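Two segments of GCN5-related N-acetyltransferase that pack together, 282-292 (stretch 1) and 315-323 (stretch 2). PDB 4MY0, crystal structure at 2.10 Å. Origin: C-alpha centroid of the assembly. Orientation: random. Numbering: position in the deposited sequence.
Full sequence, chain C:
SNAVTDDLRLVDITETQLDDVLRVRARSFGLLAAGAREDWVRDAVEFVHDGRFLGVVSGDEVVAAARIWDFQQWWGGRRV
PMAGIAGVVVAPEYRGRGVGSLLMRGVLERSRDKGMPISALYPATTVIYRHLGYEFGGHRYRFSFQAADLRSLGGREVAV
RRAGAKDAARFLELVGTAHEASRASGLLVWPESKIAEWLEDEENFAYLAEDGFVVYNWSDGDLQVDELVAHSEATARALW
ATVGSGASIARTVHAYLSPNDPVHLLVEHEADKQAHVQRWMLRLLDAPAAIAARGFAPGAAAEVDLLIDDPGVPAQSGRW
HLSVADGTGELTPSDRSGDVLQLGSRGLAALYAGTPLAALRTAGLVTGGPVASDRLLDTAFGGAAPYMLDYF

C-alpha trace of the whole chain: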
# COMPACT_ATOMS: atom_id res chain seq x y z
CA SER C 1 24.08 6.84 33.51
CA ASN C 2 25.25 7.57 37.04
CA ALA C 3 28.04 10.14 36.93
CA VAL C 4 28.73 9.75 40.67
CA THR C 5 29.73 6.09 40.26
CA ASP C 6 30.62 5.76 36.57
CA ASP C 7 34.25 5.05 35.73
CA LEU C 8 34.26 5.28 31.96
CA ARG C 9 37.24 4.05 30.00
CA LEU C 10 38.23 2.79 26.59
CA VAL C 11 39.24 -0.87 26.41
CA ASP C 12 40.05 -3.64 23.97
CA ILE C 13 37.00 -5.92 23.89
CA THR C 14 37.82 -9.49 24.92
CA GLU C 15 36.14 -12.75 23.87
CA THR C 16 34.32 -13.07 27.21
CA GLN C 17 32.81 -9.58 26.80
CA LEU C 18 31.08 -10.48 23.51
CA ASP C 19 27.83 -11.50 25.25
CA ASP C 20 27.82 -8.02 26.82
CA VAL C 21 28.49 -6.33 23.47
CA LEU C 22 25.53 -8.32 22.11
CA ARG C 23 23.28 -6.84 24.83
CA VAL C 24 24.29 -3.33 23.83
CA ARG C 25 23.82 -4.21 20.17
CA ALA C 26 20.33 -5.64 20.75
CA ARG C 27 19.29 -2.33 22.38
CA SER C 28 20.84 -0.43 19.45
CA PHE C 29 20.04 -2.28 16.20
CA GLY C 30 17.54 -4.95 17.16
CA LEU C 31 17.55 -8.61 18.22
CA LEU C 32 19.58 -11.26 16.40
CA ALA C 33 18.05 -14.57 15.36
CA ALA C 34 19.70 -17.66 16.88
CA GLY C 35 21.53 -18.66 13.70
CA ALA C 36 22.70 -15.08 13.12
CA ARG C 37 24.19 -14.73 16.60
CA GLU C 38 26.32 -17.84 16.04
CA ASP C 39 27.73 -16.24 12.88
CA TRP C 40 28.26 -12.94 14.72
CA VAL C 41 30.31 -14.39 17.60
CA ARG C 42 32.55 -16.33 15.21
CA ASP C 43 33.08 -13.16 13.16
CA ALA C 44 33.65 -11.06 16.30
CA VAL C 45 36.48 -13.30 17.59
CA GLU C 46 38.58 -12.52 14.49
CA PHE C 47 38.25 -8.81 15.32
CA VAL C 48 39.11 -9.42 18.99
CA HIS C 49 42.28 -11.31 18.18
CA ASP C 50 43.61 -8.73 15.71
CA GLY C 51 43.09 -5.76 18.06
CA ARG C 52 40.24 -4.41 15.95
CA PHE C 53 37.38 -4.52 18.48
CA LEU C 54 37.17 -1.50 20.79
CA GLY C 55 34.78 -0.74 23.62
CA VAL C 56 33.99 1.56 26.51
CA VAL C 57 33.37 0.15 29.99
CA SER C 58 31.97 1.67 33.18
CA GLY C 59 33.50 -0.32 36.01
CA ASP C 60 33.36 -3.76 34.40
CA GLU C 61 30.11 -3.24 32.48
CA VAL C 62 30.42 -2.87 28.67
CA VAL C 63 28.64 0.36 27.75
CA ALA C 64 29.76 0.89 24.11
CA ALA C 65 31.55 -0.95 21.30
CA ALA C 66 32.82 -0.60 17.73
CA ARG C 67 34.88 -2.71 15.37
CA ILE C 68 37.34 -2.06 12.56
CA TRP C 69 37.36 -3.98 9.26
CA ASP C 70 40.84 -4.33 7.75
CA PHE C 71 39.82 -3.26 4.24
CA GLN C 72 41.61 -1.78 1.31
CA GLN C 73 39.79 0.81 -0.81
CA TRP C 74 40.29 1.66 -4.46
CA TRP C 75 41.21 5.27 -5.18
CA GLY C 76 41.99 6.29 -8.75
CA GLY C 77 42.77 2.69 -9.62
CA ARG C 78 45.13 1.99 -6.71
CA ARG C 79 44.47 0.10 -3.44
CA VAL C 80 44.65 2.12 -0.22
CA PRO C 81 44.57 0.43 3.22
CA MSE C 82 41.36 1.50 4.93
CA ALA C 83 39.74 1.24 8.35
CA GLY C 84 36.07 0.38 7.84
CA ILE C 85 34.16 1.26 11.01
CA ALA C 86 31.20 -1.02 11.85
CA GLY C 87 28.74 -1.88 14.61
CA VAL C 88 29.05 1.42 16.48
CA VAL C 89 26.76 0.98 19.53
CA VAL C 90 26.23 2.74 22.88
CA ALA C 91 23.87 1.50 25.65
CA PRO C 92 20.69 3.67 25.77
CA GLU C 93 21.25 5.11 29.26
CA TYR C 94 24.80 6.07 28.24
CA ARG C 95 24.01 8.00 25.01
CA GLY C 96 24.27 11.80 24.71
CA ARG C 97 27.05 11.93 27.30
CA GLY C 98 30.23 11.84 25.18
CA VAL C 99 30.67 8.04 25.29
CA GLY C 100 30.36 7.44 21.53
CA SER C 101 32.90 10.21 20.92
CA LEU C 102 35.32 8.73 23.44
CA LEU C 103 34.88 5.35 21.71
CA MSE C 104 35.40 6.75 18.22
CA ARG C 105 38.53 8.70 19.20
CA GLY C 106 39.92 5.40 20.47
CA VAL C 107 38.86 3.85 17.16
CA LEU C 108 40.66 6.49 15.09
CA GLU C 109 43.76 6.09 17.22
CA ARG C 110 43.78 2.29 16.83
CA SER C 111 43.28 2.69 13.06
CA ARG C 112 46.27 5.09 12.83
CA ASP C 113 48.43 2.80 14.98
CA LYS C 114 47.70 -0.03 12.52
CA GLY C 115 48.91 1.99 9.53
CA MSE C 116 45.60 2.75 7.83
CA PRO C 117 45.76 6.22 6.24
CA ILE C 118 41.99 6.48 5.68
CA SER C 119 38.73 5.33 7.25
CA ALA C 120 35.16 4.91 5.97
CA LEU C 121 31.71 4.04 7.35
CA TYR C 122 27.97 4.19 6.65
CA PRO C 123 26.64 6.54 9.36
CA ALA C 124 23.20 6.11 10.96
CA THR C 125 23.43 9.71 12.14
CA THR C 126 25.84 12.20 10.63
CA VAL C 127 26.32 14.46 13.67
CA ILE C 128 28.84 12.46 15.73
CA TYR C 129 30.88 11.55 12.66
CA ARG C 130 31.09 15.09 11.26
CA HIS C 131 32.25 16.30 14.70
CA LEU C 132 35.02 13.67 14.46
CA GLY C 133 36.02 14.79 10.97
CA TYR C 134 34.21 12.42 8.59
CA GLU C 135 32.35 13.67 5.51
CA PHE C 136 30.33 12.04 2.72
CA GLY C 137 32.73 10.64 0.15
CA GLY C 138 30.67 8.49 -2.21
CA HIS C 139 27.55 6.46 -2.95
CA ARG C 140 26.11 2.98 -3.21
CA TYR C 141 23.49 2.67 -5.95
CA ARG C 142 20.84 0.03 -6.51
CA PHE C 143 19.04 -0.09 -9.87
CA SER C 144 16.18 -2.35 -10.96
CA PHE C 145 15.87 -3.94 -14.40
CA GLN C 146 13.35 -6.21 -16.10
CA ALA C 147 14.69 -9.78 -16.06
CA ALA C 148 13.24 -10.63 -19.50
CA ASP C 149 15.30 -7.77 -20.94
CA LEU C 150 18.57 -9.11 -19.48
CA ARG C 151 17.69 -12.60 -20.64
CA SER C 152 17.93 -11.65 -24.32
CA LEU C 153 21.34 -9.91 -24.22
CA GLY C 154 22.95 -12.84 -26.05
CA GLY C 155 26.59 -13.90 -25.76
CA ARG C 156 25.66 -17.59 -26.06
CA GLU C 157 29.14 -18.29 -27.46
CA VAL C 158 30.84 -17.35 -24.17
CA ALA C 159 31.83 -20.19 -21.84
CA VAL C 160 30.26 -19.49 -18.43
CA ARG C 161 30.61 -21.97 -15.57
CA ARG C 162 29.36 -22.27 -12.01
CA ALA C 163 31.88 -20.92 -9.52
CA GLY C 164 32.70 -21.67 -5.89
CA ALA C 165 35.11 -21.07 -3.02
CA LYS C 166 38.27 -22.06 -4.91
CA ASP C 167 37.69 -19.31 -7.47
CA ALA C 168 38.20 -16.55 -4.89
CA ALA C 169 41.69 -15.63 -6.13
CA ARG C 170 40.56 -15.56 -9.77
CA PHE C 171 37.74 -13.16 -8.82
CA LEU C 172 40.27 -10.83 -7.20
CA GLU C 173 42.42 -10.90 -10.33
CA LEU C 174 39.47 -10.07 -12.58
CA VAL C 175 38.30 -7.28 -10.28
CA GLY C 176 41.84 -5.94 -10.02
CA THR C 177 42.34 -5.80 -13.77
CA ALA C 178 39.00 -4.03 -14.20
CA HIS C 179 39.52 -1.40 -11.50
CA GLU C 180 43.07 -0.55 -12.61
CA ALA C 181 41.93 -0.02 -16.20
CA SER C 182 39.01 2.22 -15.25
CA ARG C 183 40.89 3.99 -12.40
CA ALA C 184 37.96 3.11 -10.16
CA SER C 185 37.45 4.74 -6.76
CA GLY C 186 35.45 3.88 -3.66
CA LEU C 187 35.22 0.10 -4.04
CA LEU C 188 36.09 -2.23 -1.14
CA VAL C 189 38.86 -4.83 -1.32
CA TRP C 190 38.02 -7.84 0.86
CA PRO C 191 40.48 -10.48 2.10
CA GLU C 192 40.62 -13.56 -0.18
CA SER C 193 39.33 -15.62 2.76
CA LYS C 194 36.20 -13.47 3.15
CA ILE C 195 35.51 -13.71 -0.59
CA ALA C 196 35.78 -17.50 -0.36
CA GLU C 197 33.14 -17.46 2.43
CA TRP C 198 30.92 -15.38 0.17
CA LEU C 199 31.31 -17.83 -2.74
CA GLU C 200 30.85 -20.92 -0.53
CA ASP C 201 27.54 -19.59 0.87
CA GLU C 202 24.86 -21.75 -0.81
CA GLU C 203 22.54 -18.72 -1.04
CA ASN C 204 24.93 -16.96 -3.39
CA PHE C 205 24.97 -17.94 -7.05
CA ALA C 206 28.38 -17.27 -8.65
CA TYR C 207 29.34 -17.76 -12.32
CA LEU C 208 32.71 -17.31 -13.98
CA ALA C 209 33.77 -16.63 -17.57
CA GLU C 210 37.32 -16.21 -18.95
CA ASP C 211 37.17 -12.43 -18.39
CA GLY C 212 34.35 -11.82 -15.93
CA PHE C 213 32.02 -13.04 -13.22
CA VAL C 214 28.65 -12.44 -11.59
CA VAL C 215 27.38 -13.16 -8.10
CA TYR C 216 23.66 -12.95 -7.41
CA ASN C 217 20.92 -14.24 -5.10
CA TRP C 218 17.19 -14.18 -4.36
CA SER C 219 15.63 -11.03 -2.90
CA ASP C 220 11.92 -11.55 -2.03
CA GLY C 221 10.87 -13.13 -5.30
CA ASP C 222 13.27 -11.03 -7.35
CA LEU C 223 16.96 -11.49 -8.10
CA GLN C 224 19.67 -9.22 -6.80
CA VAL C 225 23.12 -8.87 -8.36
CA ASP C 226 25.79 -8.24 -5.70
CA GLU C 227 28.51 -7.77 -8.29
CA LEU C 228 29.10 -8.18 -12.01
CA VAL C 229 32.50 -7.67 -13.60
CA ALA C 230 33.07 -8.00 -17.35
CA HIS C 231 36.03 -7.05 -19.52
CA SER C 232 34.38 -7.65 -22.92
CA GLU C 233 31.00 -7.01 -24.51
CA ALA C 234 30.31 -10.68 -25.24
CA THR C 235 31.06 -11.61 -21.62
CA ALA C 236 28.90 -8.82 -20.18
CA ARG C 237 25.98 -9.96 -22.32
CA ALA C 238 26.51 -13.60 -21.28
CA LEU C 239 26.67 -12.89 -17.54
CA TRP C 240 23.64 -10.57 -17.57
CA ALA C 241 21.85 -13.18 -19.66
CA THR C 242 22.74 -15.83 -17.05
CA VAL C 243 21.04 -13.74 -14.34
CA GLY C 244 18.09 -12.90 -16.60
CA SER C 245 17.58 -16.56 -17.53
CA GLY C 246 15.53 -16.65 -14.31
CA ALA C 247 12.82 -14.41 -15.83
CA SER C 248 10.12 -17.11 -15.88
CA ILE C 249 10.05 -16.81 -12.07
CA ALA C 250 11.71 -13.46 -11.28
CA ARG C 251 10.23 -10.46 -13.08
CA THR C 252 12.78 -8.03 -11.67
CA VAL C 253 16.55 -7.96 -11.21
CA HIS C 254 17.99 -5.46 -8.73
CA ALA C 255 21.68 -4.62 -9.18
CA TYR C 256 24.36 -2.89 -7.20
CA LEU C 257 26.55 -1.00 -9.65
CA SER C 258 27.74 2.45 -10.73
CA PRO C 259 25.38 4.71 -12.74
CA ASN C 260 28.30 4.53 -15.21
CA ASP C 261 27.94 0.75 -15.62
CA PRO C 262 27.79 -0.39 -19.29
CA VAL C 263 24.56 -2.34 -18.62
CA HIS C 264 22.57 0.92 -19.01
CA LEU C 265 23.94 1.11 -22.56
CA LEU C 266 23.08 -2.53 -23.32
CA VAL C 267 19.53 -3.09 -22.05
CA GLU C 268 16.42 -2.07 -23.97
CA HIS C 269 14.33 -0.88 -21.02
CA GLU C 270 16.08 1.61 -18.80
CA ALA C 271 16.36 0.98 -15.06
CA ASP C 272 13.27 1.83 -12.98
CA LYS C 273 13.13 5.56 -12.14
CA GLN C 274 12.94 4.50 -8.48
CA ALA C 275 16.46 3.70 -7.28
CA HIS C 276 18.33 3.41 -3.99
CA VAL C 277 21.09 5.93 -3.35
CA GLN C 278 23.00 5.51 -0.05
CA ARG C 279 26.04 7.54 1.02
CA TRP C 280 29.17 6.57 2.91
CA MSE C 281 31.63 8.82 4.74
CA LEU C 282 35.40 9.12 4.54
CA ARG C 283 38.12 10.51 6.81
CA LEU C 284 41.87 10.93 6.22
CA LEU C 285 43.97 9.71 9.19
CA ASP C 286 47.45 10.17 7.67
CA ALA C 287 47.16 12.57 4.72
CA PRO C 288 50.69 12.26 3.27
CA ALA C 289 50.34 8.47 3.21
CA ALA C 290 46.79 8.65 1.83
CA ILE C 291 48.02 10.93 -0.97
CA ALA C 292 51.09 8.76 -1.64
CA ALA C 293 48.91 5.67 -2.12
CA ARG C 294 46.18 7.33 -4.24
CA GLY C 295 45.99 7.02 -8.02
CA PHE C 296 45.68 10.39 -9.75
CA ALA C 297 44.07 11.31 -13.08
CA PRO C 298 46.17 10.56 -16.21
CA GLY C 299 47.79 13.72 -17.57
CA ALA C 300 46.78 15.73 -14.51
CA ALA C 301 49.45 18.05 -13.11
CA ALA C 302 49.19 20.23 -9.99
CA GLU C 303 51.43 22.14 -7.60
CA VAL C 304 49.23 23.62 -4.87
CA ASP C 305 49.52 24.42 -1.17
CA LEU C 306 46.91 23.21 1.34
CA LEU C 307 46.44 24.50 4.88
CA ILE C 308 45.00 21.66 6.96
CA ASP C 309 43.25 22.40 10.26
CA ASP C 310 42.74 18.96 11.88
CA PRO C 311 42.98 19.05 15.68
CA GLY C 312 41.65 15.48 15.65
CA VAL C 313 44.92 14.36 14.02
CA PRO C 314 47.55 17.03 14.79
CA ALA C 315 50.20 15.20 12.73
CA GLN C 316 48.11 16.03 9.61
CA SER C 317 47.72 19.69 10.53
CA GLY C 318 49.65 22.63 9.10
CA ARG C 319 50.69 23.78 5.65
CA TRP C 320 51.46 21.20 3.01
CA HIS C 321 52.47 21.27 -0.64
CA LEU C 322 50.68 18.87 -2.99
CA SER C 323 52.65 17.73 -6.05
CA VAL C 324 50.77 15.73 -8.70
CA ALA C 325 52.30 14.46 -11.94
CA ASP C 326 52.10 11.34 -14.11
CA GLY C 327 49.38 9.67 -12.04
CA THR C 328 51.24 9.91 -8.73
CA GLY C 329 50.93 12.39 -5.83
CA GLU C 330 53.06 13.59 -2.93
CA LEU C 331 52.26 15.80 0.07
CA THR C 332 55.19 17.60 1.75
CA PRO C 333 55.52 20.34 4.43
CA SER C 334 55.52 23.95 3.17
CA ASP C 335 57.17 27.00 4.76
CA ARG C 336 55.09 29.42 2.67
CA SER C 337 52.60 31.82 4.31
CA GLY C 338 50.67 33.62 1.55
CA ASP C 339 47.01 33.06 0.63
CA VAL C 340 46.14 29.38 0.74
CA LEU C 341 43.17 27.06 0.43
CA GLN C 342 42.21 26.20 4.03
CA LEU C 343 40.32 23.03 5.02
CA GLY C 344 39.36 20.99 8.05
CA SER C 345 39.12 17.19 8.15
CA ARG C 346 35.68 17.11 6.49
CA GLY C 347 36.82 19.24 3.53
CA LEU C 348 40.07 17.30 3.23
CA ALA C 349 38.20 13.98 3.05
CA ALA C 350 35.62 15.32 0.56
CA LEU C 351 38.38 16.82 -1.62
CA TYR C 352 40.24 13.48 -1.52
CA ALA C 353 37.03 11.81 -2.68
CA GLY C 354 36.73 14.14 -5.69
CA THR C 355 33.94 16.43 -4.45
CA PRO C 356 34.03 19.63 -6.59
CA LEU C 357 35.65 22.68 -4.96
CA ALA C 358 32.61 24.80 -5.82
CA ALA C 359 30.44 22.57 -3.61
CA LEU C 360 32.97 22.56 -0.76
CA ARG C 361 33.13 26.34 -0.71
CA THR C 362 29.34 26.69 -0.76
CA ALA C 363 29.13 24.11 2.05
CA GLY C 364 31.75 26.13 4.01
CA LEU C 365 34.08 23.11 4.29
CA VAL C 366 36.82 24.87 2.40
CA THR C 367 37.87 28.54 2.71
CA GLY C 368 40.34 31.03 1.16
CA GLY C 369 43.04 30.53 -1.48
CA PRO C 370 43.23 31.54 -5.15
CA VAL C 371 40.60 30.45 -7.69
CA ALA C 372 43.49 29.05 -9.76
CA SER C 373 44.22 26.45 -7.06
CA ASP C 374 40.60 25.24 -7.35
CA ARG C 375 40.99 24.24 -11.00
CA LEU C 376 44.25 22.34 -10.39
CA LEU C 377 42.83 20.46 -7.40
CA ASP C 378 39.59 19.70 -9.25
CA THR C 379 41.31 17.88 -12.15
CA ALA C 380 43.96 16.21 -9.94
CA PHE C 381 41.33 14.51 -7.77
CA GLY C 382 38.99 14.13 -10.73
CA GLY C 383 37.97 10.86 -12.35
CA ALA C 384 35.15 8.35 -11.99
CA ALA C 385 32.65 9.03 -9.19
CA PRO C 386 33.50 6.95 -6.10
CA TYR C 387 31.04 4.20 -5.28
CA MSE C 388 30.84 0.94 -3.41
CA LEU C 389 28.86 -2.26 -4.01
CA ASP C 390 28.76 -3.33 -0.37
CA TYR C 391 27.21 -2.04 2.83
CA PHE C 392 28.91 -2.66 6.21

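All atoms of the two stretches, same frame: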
# COMPACT_ATOMS: atom_id res chain seq x y z
N LEU C 282 33.97 9.36 4.63
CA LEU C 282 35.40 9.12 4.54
C LEU C 282 36.12 10.06 5.49
O LEU C 282 35.67 11.19 5.70
CB LEU C 282 35.87 9.43 3.12
CG LEU C 282 37.36 9.26 2.84
CD1 LEU C 282 37.73 7.79 2.97
CD2 LEU C 282 37.71 9.80 1.45
N ARG C 283 37.22 9.61 6.08
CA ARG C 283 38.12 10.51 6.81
C ARG C 283 39.58 10.17 6.50
O ARG C 283 39.94 9.00 6.42
CB ARG C 283 37.89 10.41 8.32
CG ARG C 283 38.57 11.54 9.10
CD ARG C 283 38.88 11.15 10.56
NE ARG C 283 38.93 12.34 11.41
CZ ARG C 283 39.95 13.21 11.43
NH1 ARG C 283 41.00 13.04 10.64
NH2 ARG C 283 39.90 14.27 12.24
N LEU C 284 40.43 11.19 6.32
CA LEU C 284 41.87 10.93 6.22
C LEU C 284 42.50 10.88 7.63
O LEU C 284 42.28 11.78 8.45
CB LEU C 284 42.59 11.99 5.38
CG LEU C 284 42.21 12.28 3.92
CD1 LEU C 284 43.45 12.56 3.10
CD2 LEU C 284 41.35 11.19 3.26
N LEU C 285 43.26 9.83 7.91
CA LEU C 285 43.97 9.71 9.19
C LEU C 285 45.45 10.07 9.09
O LEU C 285 46.06 10.51 10.08
CB LEU C 285 43.85 8.28 9.73
CG LEU C 285 42.46 7.67 9.81
CD1 LEU C 285 42.54 6.26 10.36
CD2 LEU C 285 41.57 8.55 10.67
N ASP C 286 46.04 9.85 7.92
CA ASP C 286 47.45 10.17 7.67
C ASP C 286 47.52 10.69 6.23
O ASP C 286 47.76 9.93 5.29
CB ASP C 286 48.32 8.91 7.85
CG ASP C 286 49.81 9.13 7.50
OD1 ASP C 286 50.62 8.23 7.82
OD2 ASP C 286 50.18 10.18 6.91
N ALA C 287 47.32 12.00 6.06
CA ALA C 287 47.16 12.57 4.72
C ALA C 287 48.34 12.36 3.76
O ALA C 287 48.11 12.05 2.59
CB ALA C 287 46.77 14.06 4.80
N PRO C 288 49.60 12.53 4.23
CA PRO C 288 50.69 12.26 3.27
C PRO C 288 50.64 10.84 2.75
O PRO C 288 50.87 10.62 1.56
CB PRO C 288 51.96 12.48 4.11
CG PRO C 288 51.55 13.50 5.13
CD PRO C 288 50.10 13.16 5.47
N ALA C 289 50.33 9.88 3.62
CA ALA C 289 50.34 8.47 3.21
C ALA C 289 49.12 8.16 2.35
O ALA C 289 49.19 7.35 1.44
CB ALA C 289 50.39 7.54 4.43
N ALA C 290 47.99 8.79 2.66
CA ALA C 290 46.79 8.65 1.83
C ALA C 290 47.03 9.20 0.41
O ALA C 290 46.59 8.62 -0.59
CB ALA C 290 45.60 9.38 2.48
N ILE C 291 47.73 10.33 0.33
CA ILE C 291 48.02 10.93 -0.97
C ILE C 291 49.02 10.05 -1.73
O ILE C 291 48.85 9.80 -2.93
CB ILE C 291 48.59 12.35 -0.82
CG1 ILE C 291 47.48 13.34 -0.41
CG2 ILE C 291 49.30 12.78 -2.12
CD1 ILE C 291 46.29 13.39 -1.40
N ALA C 292 50.05 9.58 -1.03
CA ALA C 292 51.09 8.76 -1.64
C ALA C 292 50.52 7.48 -2.24
O ALA C 292 51.05 6.98 -3.23
CB ALA C 292 52.18 8.42 -0.62
N ALA C 315 49.12 15.52 13.67
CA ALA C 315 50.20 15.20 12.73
C ALA C 315 49.87 15.59 11.28
O ALA C 315 50.78 15.85 10.48
CB ALA C 315 50.56 13.72 12.83
N GLN C 316 48.58 15.63 10.94
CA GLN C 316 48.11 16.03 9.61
C GLN C 316 48.03 17.55 9.46
O GLN C 316 47.91 18.06 8.34
CB GLN C 316 46.68 15.49 9.34
CG GLN C 316 46.61 14.01 9.16
CD GLN C 316 45.36 13.58 8.43
OE1 GLN C 316 45.44 12.79 7.49
NE2 GLN C 316 44.20 14.10 8.84
N SER C 317 48.04 18.26 10.57
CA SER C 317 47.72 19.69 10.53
C SER C 317 48.90 20.54 10.11
O SER C 317 50.05 20.15 10.28
CB SER C 317 47.20 20.16 11.88
OG SER C 317 45.96 19.53 12.16
N GLY C 318 48.60 21.72 9.56
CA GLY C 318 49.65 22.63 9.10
C GLY C 318 49.61 22.82 7.60
O GLY C 318 48.66 22.38 6.92
N ARG C 319 50.64 23.48 7.07
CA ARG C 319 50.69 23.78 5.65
C ARG C 319 51.50 22.76 4.87
O ARG C 319 52.65 22.47 5.18
CB ARG C 319 51.25 25.18 5.40
CG ARG C 319 51.14 25.59 3.95
CD ARG C 319 51.44 27.05 3.80
NE ARG C 319 51.34 27.50 2.42
CZ ARG C 319 50.85 28.69 2.08
NH1 ARG C 319 50.41 29.51 3.03
NH2 ARG C 319 50.80 29.06 0.80
N TRP C 320 50.87 22.24 3.82
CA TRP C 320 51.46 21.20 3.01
C TRP C 320 51.49 21.63 1.55
O TRP C 320 50.68 22.45 1.11
CB TRP C 320 50.61 19.94 3.14
CG TRP C 320 50.56 19.37 4.52
CD1 TRP C 320 49.64 19.66 5.49
CD2 TRP C 320 51.46 18.41 5.09
NE1 TRP C 320 49.92 18.94 6.63
CE2 TRP C 320 51.03 18.16 6.41
CE3 TRP C 320 52.59 17.74 4.61
CZ2 TRP C 320 51.69 17.26 7.25
CZ3 TRP C 320 53.25 16.85 5.45
CH2 TRP C 320 52.80 16.62 6.76
N HIS C 321 52.44 21.09 0.80
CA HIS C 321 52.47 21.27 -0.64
C HIS C 321 52.08 19.96 -1.33
O HIS C 321 52.63 18.89 -1.03
CB HIS C 321 53.85 21.71 -1.11
CG HIS C 321 53.96 21.83 -2.59
ND1 HIS C 321 53.38 22.86 -3.30
CD2 HIS C 321 54.55 21.03 -3.51
CE1 HIS C 321 53.62 22.69 -4.59
NE2 HIS C 321 54.33 21.59 -4.74
N LEU C 322 51.09 20.04 -2.22
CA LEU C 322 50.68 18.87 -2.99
C LEU C 322 51.29 18.91 -4.39
O LEU C 322 51.11 19.88 -5.14
CB LEU C 322 49.15 18.80 -3.08
CG LEU C 322 48.57 17.67 -3.93
CD1 LEU C 322 48.77 16.31 -3.28
CD2 LEU C 322 47.09 17.92 -4.21
N SER C 323 52.04 17.86 -4.73
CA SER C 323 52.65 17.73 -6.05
C SER C 323 52.01 16.54 -6.76
O SER C 323 52.04 15.42 -6.24
CB SER C 323 54.16 17.50 -5.91
OG SER C 323 54.82 17.59 -7.17

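This is a small, mixed contact in which one buried glutamine reads the backbone at a strand-to-helix turn, while a short apolar seam follows the helix beyond it. Gln-316 dominates, with 113 Å² covered by the other stretch out of 321 Å² buried on both sides. Its CB points sideways, but chi1 m and chi2 t carry the amide into the turn between Leu-284 and Ala-287. There Gln-316 NE2 donates a weak hydrogen bond to Leu-284 O at 3.0 Å, an oxygen that also accepts from Arg-283 NH1 at 2.8 Å. The other end of the amide, Gln-316 OE1, lies 2.5 Å from Ala-287 N, at the first turn of the helix. An amide suits this place because its NH2 can donate to the strand carbonyl while its oxygen sits beside the helix start, and Ala-287 CB lies 3.3 Å from Gln-316 OE1.

Asp-286 caps the same helix from within its own stretch, its OD2 accepting a weak bond from Ala-289 N at 3.3 Å.

Trp-320 NE1 donates to Gln-316 O at 2.8 Å, tying the indole to its own stretch. Pro-288 CG meets its six-membered ring in an off-centre CH-pi contact, 3.7 Å from Trp-320 CH2. One helical turn on, Ile-291 CG2 packs 3.8 Å from Leu-322 CD1, two buried branched side chains closing the seam.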